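Local coordinates for diol-dehydratase (Roseburia inulinivorans, PDB 5I2A), which probably acts as a B12-independent glycyl radical lyase that dehydrates 1,2-propanediol, at residues A[369-374]-A[405-410]. Sequence-based numbering, arbitrary orientation.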
ATOM      1  N   THR A 369     -31.940 -34.287   3.495  1.00 18.23           N
ATOM      2  CA  THR A 369     -33.141 -34.490   2.689  1.00 17.95           C
ATOM      3  C   THR A 369     -33.146 -33.523   1.509  1.00 16.73           C
ATOM      4  O   THR A 369     -33.519 -33.888   0.390  1.00 18.70           O
ATOM      5  CB  THR A 369     -34.426 -34.310   3.532  1.00 18.96           C
ATOM      6  OG1 THR A 369     -34.514 -35.352   4.513  1.00 18.58           O
ATOM      7  CG2 THR A 369     -35.672 -34.363   2.651  1.00 18.04           C
ATOM      8  N   ALA A 370     -32.724 -32.290   1.756  1.00 16.14           N
ATOM      9  CA  ALA A 370     -32.736 -31.290   0.701  1.00 15.35           C
ATOM     10  C   ALA A 370     -31.800 -31.693  -0.444  1.00 15.05           C
ATOM     11  O   ALA A 370     -32.128 -31.504  -1.610  1.00 17.73           O
ATOM     12  CB  ALA A 370     -32.366 -29.913   1.250  1.00 12.22           C
ATOM     13  N   SER A 371     -30.659 -32.280  -0.114  1.00 14.87           N
ATOM     14  CA  SER A 371     -29.765 -32.811  -1.146  1.00 17.02           C
ATOM     15  C   SER A 371     -30.437 -33.927  -1.964  1.00 21.28           C
ATOM     16  O   SER A 371     -30.214 -34.053  -3.162  1.00 15.91           O
ATOM     17  CB  SER A 371     -28.478 -33.330  -0.504  1.00 13.99           C
ATOM     18  OG  SER A 371     -27.694 -32.265  -0.001  1.00 16.68           O
ATOM     19  N   GLU A 372     -31.256 -34.741  -1.305  1.00 17.41           N
ATOM     20  CA  GLU A 372     -31.975 -35.806  -1.998  1.00 18.21           C
ATOM     21  C   GLU A 372     -33.097 -35.214  -2.855  1.00 16.35           C
ATOM     22  O   GLU A 372     -33.285 -35.612  -3.994  1.00 18.35           O
ATOM     23  CB  GLU A 372     -32.532 -36.817  -0.987  1.00 16.69           C
ATOM     24  CG  GLU A 372     -33.097 -38.069  -1.587  1.00 29.49           C
ATOM     25  CD  GLU A 372     -33.269 -39.172  -0.544  1.00 44.90           C
ATOM     26  OE1 GLU A 372     -33.377 -38.854   0.665  1.00 40.58           O
ATOM     27  OE2 GLU A 372     -33.279 -40.359  -0.935  1.00 53.75           O
ATOM     28  N   HIS A 373     -33.821 -34.246  -2.302  1.00 15.79           N
ATOM     29  CA  HIS A 373     -34.908 -33.581  -3.015  1.00 17.76           C
ATOM     30  C   HIS A 373     -34.432 -32.872  -4.284  1.00 19.43           C
ATOM     31  O   HIS A 373     -34.965 -33.087  -5.371  1.00 16.61           O
ATOM     32  CB  HIS A 373     -35.598 -32.555  -2.111  1.00 20.08           C
ATOM     33  CG  HIS A 373     -36.554 -33.148  -1.122  1.00 18.30           C
ATOM     34  ND1 HIS A 373     -37.299 -32.373  -0.255  1.00 16.08           N
ATOM     35  CD2 HIS A 373     -36.873 -34.433  -0.843  1.00 14.45           C
ATOM     36  CE1 HIS A 373     -38.050 -33.155   0.495  1.00 19.56           C
ATOM     37  NE2 HIS A 373     -37.809 -34.411   0.161  1.00 19.29           N
ATOM     38  N   VAL A 374     -33.429 -32.014  -4.138  1.00 16.29           N
ATOM     39  CA  VAL A 374     -32.986 -31.186  -5.250  1.00 13.44           C
ATOM     40  C   VAL A 374     -32.089 -31.990  -6.176  1.00 15.76           C
ATOM     41  O   VAL A 374     -32.143 -31.832  -7.381  1.00 16.57           O
ATOM     42  CB  VAL A 374     -32.258 -29.916  -4.741  1.00 17.46           C
ATOM     43  CG1 VAL A 374     -31.725 -29.090  -5.897  1.00 11.93           C
ATOM     44  CG2 VAL A 374     -33.224 -29.081  -3.890  1.00 16.27           C
ATOM     45  N   ILE A 405     -25.067 -39.939  -5.335  1.00 13.08           N
ATOM     46  CA  ILE A 405     -24.866 -38.509  -5.493  1.00 11.57           C
ATOM     47  C   ILE A 405     -23.508 -38.021  -4.940  1.00 17.82           C
ATOM     48  O   ILE A 405     -23.102 -36.891  -5.205  1.00 14.59           O
ATOM     49  CB  ILE A 405     -26.016 -37.729  -4.825  1.00 15.34           C
ATOM     50  CG1 ILE A 405     -26.113 -36.312  -5.386  1.00 13.80           C
ATOM     51  CG2 ILE A 405     -25.882 -37.741  -3.300  1.00 13.95           C
ATOM     52  CD1 ILE A 405     -27.283 -35.544  -4.855  1.00 20.24           C
ATOM     53  N   GLY A 406     -22.811 -38.877  -4.193  1.00 14.31           N
ATOM     54  CA  GLY A 406     -21.476 -38.571  -3.715  1.00 15.52           C
ATOM     55  C   GLY A 406     -21.460 -37.770  -2.427  1.00 16.03           C
ATOM     56  O   GLY A 406     -20.409 -37.314  -1.986  1.00 16.49           O
ATOM     57  N   LEU A 407     -22.632 -37.623  -1.818  1.00 15.48           N
ATOM     58  CA  LEU A 407     -22.809 -36.810  -0.618  1.00 16.08           C
ATOM     59  C   LEU A 407     -23.310 -37.639   0.570  1.00 15.01           C
ATOM     60  O   LEU A 407     -23.904 -38.697   0.385  1.00 17.96           O
ATOM     61  CB  LEU A 407     -23.797 -35.669  -0.903  1.00 13.34           C
ATOM     62  CG  LEU A 407     -23.488 -34.716  -2.062  1.00 15.60           C
ATOM     63  CD1 LEU A 407     -24.635 -33.723  -2.248  1.00 13.21           C
ATOM     64  CD2 LEU A 407     -22.171 -33.971  -1.817  1.00 14.29           C
ATOM     65  N   PRO A 408     -23.047 -37.178   1.801  1.00 13.37           N
ATOM     66  CA  PRO A 408     -22.139 -36.076   2.121  1.00 12.14           C
ATOM     67  C   PRO A 408     -20.722 -36.588   2.061  1.00 14.97           C
ATOM     68  O   PRO A 408     -20.542 -37.798   1.954  1.00 14.45           O
ATOM     69  CB  PRO A 408     -22.521 -35.700   3.545  1.00 13.21           C
ATOM     70  CG  PRO A 408     -23.003 -37.016   4.136  1.00 18.49           C
ATOM     71  CD  PRO A 408     -23.625 -37.797   3.008  1.00 12.66           C
ATOM     72  N   ALA A 409     -19.740 -35.698   2.102  1.00 14.19           N
ATOM     73  CA  ALA A 409     -18.373 -36.105   2.392  1.00 13.74           C
ATOM     74  C   ALA A 409     -18.246 -36.253   3.912  1.00 13.43           C
ATOM     75  O   ALA A 409     -18.934 -35.557   4.652  1.00 12.20           O
ATOM     76  CB  ALA A 409     -17.366 -35.086   1.854  1.00 11.33           C
ATOM     77  N   TYR A 410     -17.368 -37.151   4.353  1.00 11.51           N
ATOM     78  CA  TYR A 410     -17.226 -37.504   5.763  1.00 12.62           C
ATOM     79  C   TYR A 410     -15.905 -36.974   6.335  1.00 11.33           C
ATOM     80  O   TYR A 410     -14.845 -37.228   5.771  1.00 13.45           O
ATOM     81  CB  TYR A 410     -17.312 -39.038   5.940  1.00 14.11           C
ATOM     82  CG  TYR A 410     -18.652 -39.608   5.491  1.00 14.93           C
ATOM     83  CD1 TYR A 410     -18.918 -39.839   4.141  1.00 14.41           C
ATOM     84  CD2 TYR A 410     -19.650 -39.893   6.411  1.00 14.91           C
ATOM     85  CE1 TYR A 410     -20.154 -40.342   3.723  1.00 14.13           C
ATOM     86  CE2 TYR A 410     -20.886 -40.387   6.006  1.00 14.18           C
ATOM     87  CZ  TYR A 410     -21.132 -40.610   4.664  1.00 14.40           C
ATOM     88  OH  TYR A 410     -22.351 -41.087   4.262  1.00 14.29           O
TER
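S371, on the last turn of helix 362-374, faces I405 and L407 in the segment that leads into strand 409-412. The backbones stay well apart; the nearest alpha carbons, S371 CA and L407 CA, are 8.0 Å apart. G406 takes a positive phi of 85° between the two aliphatic residues, and a cis peptide bond precedes P408. Both I405 and L407 start their side chains toward the helix. I405 is extended, with CG1 anti to the backbone N (chi1 -160°) and chi2 also anti. This carries CD1 to 3.7 Å from the backbone O of S371. L407 comes only loosely to the serine side chain: its CD1 lies 4.1 Å from S371 OG. L407 also packs on L400 of helix 391-402. Further along, A409 pairs with strand 380-385 and Y410 with strand 787-792. The contact thus joins the end of helix 362-374 to the segment before strand 409-412. I405 O is hydrogen-bonded to S819 OG, two residues after G817, the predicted glycyl radical site. No hydrogen bond crosses the contact, which buries only 97 Å². It rests on van der Waals fit, and the buried S371 hydroxyl is satisfied elsewhere, by W320 NE1 of helix 309-323.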